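Local coordinates for protein ribokinase, putative (Burkholderia thailandensis, PDB 3B1N) that probably phosphorylates nucleosides as a kinase of the pfkB (ribokinase) family, binding ADP and the nucleoside analogue mizoribine in separate pockets, at residues Leu79-Met82 with Asp83-Leu87. Sequence-based numbering, arbitrary orientation.
Sequences LDRM and DALGL
M82 O receives L87 N at 2.9 Å, the six-to-one bond of the Schellman motif ending helix 76-85, the helix of a beta-alpha-beta unit between strands 64-71 and 88-95 of this Rossmann-like fold. The five-to-two bond, G86 N to D83 O, is weak at 3.3 Å; G86 makes the turn with positive phi. Upstream, D83 N to L79 O and A84 N to D80 O keep N-H...O angles of 159°. L85 N to R81 O bends to 145° as the helix ends, its N-H shared weakly with M82 O.

The apolar evidence lies on the inner side. M82 CB stands 4.1 Å from L87 CB; both side chains are buried, M82 against M66 and V92, L87 against A54 and A64. Nearer the surface, R81 CG, anti to the backbone N (chi1 169°), starts an extended chain that slants past L85, whose CD1 lies 3.7 Å from R81 CG. The same methyl lies on one guanidinium face, displaced from its centre, 3.8 Å from R81 NE; R81 NH2 hydrogen-bonds Q290 OE1.

Polar side chains meet through solvent. D80 OD1 takes Q76 NE2 as well as a water; D83 divides its oxygens, OD2 salt-bridging R89 NE. That water donates to D80 OD1 at 2.8 Å and to D83 OD1 at 2.7 Å.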
ATOM      1  N   LEU B  79      -0.352  -6.092 -25.251  1.00 11.22           N
ATOM      2  CA  LEU B  79      -0.387  -5.892 -26.704  1.00 11.25           C
ATOM      3  C   LEU B  79      -1.593  -6.617 -27.256  1.00 11.34           C
ATOM      4  O   LEU B  79      -2.319  -6.017 -28.109  1.00 12.73           O
ATOM      5  CB  LEU B  79       0.879  -6.391 -27.390  1.00 12.63           C
ATOM      6  CG  LEU B  79       2.140  -5.687 -26.867  1.00 13.67           C
ATOM      7  CD1 LEU B  79       3.324  -6.308 -27.555  1.00 14.92           C
ATOM      8  CD2 LEU B  79       2.118  -4.156 -27.099  1.00 16.86           C
ATOM      9  N   ASP B  80      -1.829  -7.850 -26.778  1.00 11.44           N
ATOM     10  CA  ASP B  80      -2.962  -8.648 -27.344  1.00 11.35           C
ATOM     11  C   ASP B  80      -4.287  -8.006 -26.971  1.00 12.73           C
ATOM     12  O   ASP B  80      -5.215  -7.981 -27.774  1.00 13.29           O
ATOM     13  CB  ASP B  80      -2.855 -10.073 -26.811  1.00 13.18           C
ATOM     14  CG  ASP B  80      -1.684 -10.827 -27.409  1.00 12.09           C
ATOM     15  OD1 ASP B  80      -1.022 -10.329 -28.342  1.00 15.83           O
ATOM     16  OD2 ASP B  80      -1.490 -11.954 -26.931  1.00 18.04           O
ATOM     17  N   ARG B  81      -4.368  -7.443 -25.778  1.00 11.73           N
ATOM     18  CA  ARG B  81      -5.584  -6.767 -25.352  1.00 12.46           C
ATOM     19  C   ARG B  81      -5.851  -5.527 -26.218  1.00 13.24           C
ATOM     20  O   ARG B  81      -6.992  -5.264 -26.606  1.00 14.56           O
ATOM     21  CB  ARG B  81      -5.440  -6.359 -23.897  1.00 13.29           C
ATOM     22  CG  ARG B  81      -6.531  -5.419 -23.411  1.00 16.21           C
ATOM     23  CD  ARG B  81      -6.260  -5.063 -21.974  1.00 15.14           C
ATOM     24  NE  ARG B  81      -7.284  -4.147 -21.420  1.00 16.87           N
ATOM     25  CZ  ARG B  81      -8.477  -4.565 -21.029  1.00 18.56           C
ATOM     26  NH1 ARG B  81      -8.777  -5.842 -21.180  1.00 18.11           N
ATOM     27  NH2 ARG B  81      -9.370  -3.726 -20.512  1.00 18.40           N
ATOM     28  N   MET B  82      -4.803  -4.775 -26.558  1.00 13.58           N
ATOM     29  CA  MET B  82      -4.978  -3.588 -27.364  1.00 14.47           C
ATOM     30  C   MET B  82      -5.527  -4.008 -28.708  1.00 14.86           C
ATOM     31  O   MET B  82      -6.469  -3.373 -29.210  1.00 14.75           O
ATOM     32  CB  MET B  82      -3.643  -2.888 -27.525  1.00 14.51           C
ATOM     33  CG  MET B  82      -3.287  -2.180 -26.251  1.00 14.48           C
ATOM     34  SD  MET B  82      -1.691  -1.371 -26.404  1.00 16.75           S
ATOM     35  CE  MET B  82      -2.048  -0.145 -27.637  1.00 18.85           C
ATOM     36  N   ASP B  83      -4.999  -5.094 -29.264  1.00 15.18           N
ATOM     37  CA  ASP B  83      -5.477  -5.601 -30.552  1.00 16.55           C
ATOM     38  C   ASP B  83      -6.959  -5.990 -30.470  1.00 16.85           C
ATOM     39  O   ASP B  83      -7.719  -5.617 -31.387  1.00 19.02           O
ATOM     40  CB  ASP B  83      -4.683  -6.821 -31.013  1.00 15.86           C
ATOM     41  CG  ASP B  83      -3.274  -6.498 -31.448  1.00 21.51           C
ATOM     42  OD1 ASP B  83      -2.513  -7.478 -31.636  1.00 20.19           O
ATOM     43  OD2 ASP B  83      -2.907  -5.307 -31.645  1.00 19.83           O
ATOM     44  N   ALA B  84      -7.351  -6.694 -29.408  1.00 16.53           N
ATOM     45  CA  ALA B  84      -8.743  -7.144 -29.205  1.00 16.81           C
ATOM     46  C   ALA B  84      -9.686  -5.957 -29.102  1.00 17.59           C
ATOM     47  O   ALA B  84     -10.840  -6.014 -29.570  1.00 18.37           O
ATOM     48  CB  ALA B  84      -8.836  -7.997 -27.946  1.00 17.28           C
ATOM     49  N   LEU B  85      -9.227  -4.886 -28.497  1.00 15.90           N
ATOM     50  CA  LEU B  85     -10.107  -3.705 -28.263  1.00 17.67           C
ATOM     51  C   LEU B  85     -10.150  -2.718 -29.399  1.00 17.45           C
ATOM     52  O   LEU B  85     -11.017  -1.818 -29.391  1.00 19.89           O
ATOM     53  CB  LEU B  85      -9.672  -2.957 -26.986  1.00 17.64           C
ATOM     54  CG  LEU B  85      -9.891  -3.717 -25.680  1.00 18.80           C
ATOM     55  CD1 LEU B  85      -9.175  -3.028 -24.522  1.00 21.31           C
ATOM     56  CD2 LEU B  85     -11.396  -3.884 -25.371  1.00 21.45           C
ATOM     57  N   GLY B  86      -9.233  -2.861 -30.358  1.00 17.28           N
ATOM     58  CA  GLY B  86      -9.050  -1.897 -31.452  1.00 18.29           C
ATOM     59  C   GLY B  86      -8.253  -0.654 -31.076  1.00 18.23           C
ATOM     60  O   GLY B  86      -8.365   0.391 -31.734  1.00 18.67           O
ATOM     61  N   LEU B  87      -7.391  -0.785 -30.062  1.00 17.03           N
ATOM     62  CA  LEU B  87      -6.470   0.295 -29.661  1.00 16.37           C
ATOM     63  C   LEU B  87      -5.163   0.180 -30.451  1.00 16.98           C
ATOM     64  O   LEU B  87      -4.481  -0.865 -30.416  1.00 17.47           O
ATOM     65  CB  LEU B  87      -6.211   0.265 -28.149  1.00 17.19           C
ATOM     66  CG  LEU B  87      -7.373   0.612 -27.208  1.00 16.13           C
ATOM     67  CD1 LEU B  87      -7.123   0.161 -25.800  1.00 18.01           C
ATOM     68  CD2 LEU B  87      -7.526   2.113 -27.221  1.00 16.58           C
TER
HETATM   69  O   HOH W   1      -0.430  -8.309 -30.130  1.00 21.34           O